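Local coordinates for Tll0287 protein (Thermosynechococcus elongatus, PDB 5B82) that binds a heme c covalently, with a cysteine and a histidine as axial ligands of the iron, in a PAS-like domain, and may act in redox sensing or signalling, at residues W84-V89 with Y176-P181. Residues are numbered along the deposited sequence; the frame is centred on the assembly and turned at random.
Sequences WQVRQV and YAVTIP. With HEC (heme c), chain B.
Q85 and T179, and again R87 and A177, are the hydrogen-bonded pairs that join an edge strand, 85-89, to strand 172-181 in the antiparallel sheet of this PAS-like domain. Q85 N donates its N-H to T179 O at 3.0 Å, and the return bond from T179 N to Q85 O is nearly as straight (160°). The alternating, non-hydrogen-bonded pairs turn their side chains toward helices 28-49 and 69-82, a setting that suits V86, V178 and the Y176 ring; Q88, next to the heme, is the polar exception, its OE1 bonded to R45. There V86 and V178 lie side by side, CG2 to CG2 at 4.1 Å; beta-branched valines suit such extended backbone. W84 continues this face, its CD1 against CG1 of I180, while NE1 bonds to E30. On the other face Q85 and T179 run alongside each other, with Q85 NE2 4.0 Å from T179 CG2, and the A177 methyl, CB, sits against V89 CG2.

At the heme end of the strand pair, Q88 and Y176 lie side by side, pointing the same way, the amide and the phenol ring only 12° from parallel. With CG beside the backbone N (chi1 -65°) and the chain extended beyond it, Q88 sets CG against Y176 CD1 and reaches the heme with its amide. R45 steadies this arrangement, bonding Y176 OH as well, which D42 also holds. An alanine at Q88 would probably open a gap beside the heme and leave R45 without one of its acceptors. The amide oxygen Q88 OE1 lies 3.4 Å from heme CAA, the first carbon of a propionate arm.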
# COMPACT_ATOMS: atom_id res chain seq x y z
N TRP A 84 -15.08 -6.92 3.59
CA TRP A 84 -14.26 -6.82 2.39
C TRP A 84 -12.95 -7.57 2.62
O TRP A 84 -12.63 -7.94 3.75
CB TRP A 84 -13.91 -5.35 2.10
CG TRP A 84 -15.09 -4.44 1.95
CD1 TRP A 84 -16.36 -4.79 1.60
CD2 TRP A 84 -15.11 -3.01 2.14
NE1 TRP A 84 -17.17 -3.68 1.57
CE2 TRP A 84 -16.42 -2.57 1.89
CE3 TRP A 84 -14.14 -2.07 2.50
CZ2 TRP A 84 -16.80 -1.23 2.00
CZ3 TRP A 84 -14.51 -0.73 2.61
CH2 TRP A 84 -15.83 -0.33 2.35
N GLN A 85 -12.21 -7.81 1.55
CA GLN A 85 -10.79 -8.13 1.68
C GLN A 85 -10.07 -6.83 1.34
O GLN A 85 -10.39 -6.20 0.35
CB GLN A 85 -10.40 -9.21 0.69
CG GLN A 85 -11.04 -10.56 1.00
CD GLN A 85 -11.35 -11.34 -0.25
OE1 GLN A 85 -10.47 -11.62 -1.06
NE2 GLN A 85 -12.62 -11.68 -0.42
N VAL A 86 -9.11 -6.44 2.18
CA VAL A 86 -8.34 -5.21 1.95
C VAL A 86 -6.88 -5.54 2.20
O VAL A 86 -6.55 -6.11 3.23
CB VAL A 86 -8.75 -4.07 2.92
CG1 VAL A 86 -7.90 -2.80 2.65
CG2 VAL A 86 -10.23 -3.80 2.79
N ARG A 87 -6.02 -5.18 1.26
CA ARG A 87 -4.62 -5.57 1.35
C ARG A 87 -3.71 -4.68 0.51
O ARG A 87 -4.04 -4.34 -0.64
CB ARG A 87 -4.46 -7.01 0.87
CG ARG A 87 -3.10 -7.62 1.15
CD ARG A 87 -3.13 -9.13 0.86
NE ARG A 87 -3.17 -9.41 -0.57
CZ ARG A 87 -2.11 -9.72 -1.30
NH1 ARG A 87 -0.90 -9.78 -0.74
NH2 ARG A 87 -2.24 -9.97 -2.60
N GLN A 88 -2.56 -4.32 1.06
CA GLN A 88 -1.53 -3.65 0.29
C GLN A 88 -0.79 -4.70 -0.50
O GLN A 88 -0.54 -5.81 -0.01
CB GLN A 88 -0.56 -2.91 1.20
CG GLN A 88 -1.20 -1.76 1.95
CD GLN A 88 -0.32 -1.27 3.08
OE1 GLN A 88 0.38 -0.26 2.94
NE2 GLN A 88 -0.34 -1.98 4.20
N VAL A 89 -0.44 -4.37 -1.74
CA VAL A 89 0.27 -5.29 -2.60
C VAL A 89 1.39 -4.56 -3.30
O VAL A 89 1.18 -3.49 -3.86
CB VAL A 89 -0.66 -5.87 -3.68
CG1 VAL A 89 0.09 -6.91 -4.51
CG2 VAL A 89 -1.91 -6.48 -3.04
N TYR A 176 -3.15 -0.33 -3.21
CA TYR A 176 -4.15 -0.92 -2.32
C TYR A 176 -5.05 -1.80 -3.17
O TYR A 176 -5.33 -1.47 -4.32
CB TYR A 176 -5.00 0.15 -1.64
CG TYR A 176 -4.20 1.20 -0.91
CD1 TYR A 176 -3.73 0.99 0.38
CD2 TYR A 176 -3.92 2.41 -1.52
CE1 TYR A 176 -2.98 1.95 1.03
CE2 TYR A 176 -3.19 3.38 -0.87
CZ TYR A 176 -2.72 3.15 0.40
OH TYR A 176 -1.98 4.12 1.02
N ALA A 177 -5.52 -2.91 -2.60
CA ALA A 177 -6.43 -3.83 -3.30
C ALA A 177 -7.60 -4.18 -2.39
O ALA A 177 -7.41 -4.65 -1.27
CB ALA A 177 -5.71 -5.09 -3.70
N VAL A 178 -8.81 -3.91 -2.86
CA VAL A 178 -10.01 -4.26 -2.10
C VAL A 178 -10.91 -5.17 -2.91
O VAL A 178 -11.07 -4.98 -4.11
CB VAL A 178 -10.81 -3.00 -1.73
CG1 VAL A 178 -12.08 -3.37 -0.98
CG2 VAL A 178 -9.95 -2.04 -0.91
N THR A 179 -11.50 -6.17 -2.25
CA THR A 179 -12.49 -7.00 -2.90
C THR A 179 -13.81 -6.98 -2.14
O THR A 179 -13.85 -7.22 -0.93
CB THR A 179 -12.03 -8.46 -3.04
OG1 THR A 179 -10.92 -8.53 -3.95
CG2 THR A 179 -13.16 -9.35 -3.59
N ILE A 180 -14.90 -6.68 -2.85
CA ILE A 180 -16.23 -6.91 -2.33
C ILE A 180 -16.71 -8.25 -2.89
O ILE A 180 -17.09 -8.34 -4.05
CB ILE A 180 -17.23 -5.81 -2.73
CG1 ILE A 180 -16.65 -4.41 -2.45
CG2 ILE A 180 -18.56 -6.02 -1.99
CD1 ILE A 180 -17.54 -3.30 -2.95
N PRO A 181 -16.66 -9.30 -2.07
CA PRO A 181 -16.91 -10.66 -2.55
C PRO A 181 -18.29 -10.83 -3.20
O PRO A 181 -19.23 -10.16 -2.80
CB PRO A 181 -16.82 -11.52 -1.28
CG PRO A 181 -17.03 -10.57 -0.17
CD PRO A 181 -16.46 -9.26 -0.61
FE HEC B . 6.44 2.15 4.19
CHA HEC B . 5.45 -1.10 4.26
CHB HEC B . 4.65 2.57 1.22
CHC HEC B . 7.17 5.46 4.16
CHD HEC B . 8.53 1.67 6.87
NA HEC B . 5.32 0.95 2.93
C1A HEC B . 4.93 -0.34 3.24
C2A HEC B . 3.91 -0.76 2.30
C3A HEC B . 3.70 0.27 1.47
C4A HEC B . 4.57 1.35 1.84
CMA HEC B . 2.71 0.33 0.29
CAA HEC B . 3.18 -2.13 2.28
CBA HEC B . 3.76 -3.07 1.23
CGA HEC B . 5.00 -3.74 1.75
O1A HEC B . 6.09 -3.51 1.17
O2A HEC B . 4.92 -4.47 2.77
NB HEC B . 6.00 3.69 2.91
C1B HEC B . 5.21 3.69 1.78
C2B HEC B . 5.08 5.04 1.30
C3B HEC B . 5.78 5.84 2.11
C4B HEC B . 6.37 5.01 3.14
CMB HEC B . 4.30 5.47 0.03
CAB HEC B . 5.94 7.37 1.99
CBB HEC B . 4.58 8.08 2.23
NC HEC B . 7.66 3.33 5.29
C1C HEC B . 7.77 4.69 5.15
C2C HEC B . 8.49 5.21 6.29
C3C HEC B . 8.99 4.15 6.97
C4C HEC B . 8.39 2.96 6.40
CMC HEC B . 8.99 6.67 6.38
CAC HEC B . 9.93 4.18 8.20
CBC HEC B . 9.40 4.98 9.41
ND HEC B . 6.97 0.54 5.34
C1D HEC B . 7.74 0.60 6.49
C2D HEC B . 7.60 -0.64 7.22
C3D HEC B . 6.65 -1.49 6.39
C4D HEC B . 6.31 -0.68 5.25
CMD HEC B . 8.26 -1.04 8.55
CAD HEC B . 6.12 -2.91 6.70
CBD HEC B . 4.85 -2.68 7.52
CGD HEC B . 4.09 -3.97 7.74
O1D HEC B . 4.63 -4.89 8.40
O2D HEC B . 2.95 -4.07 7.25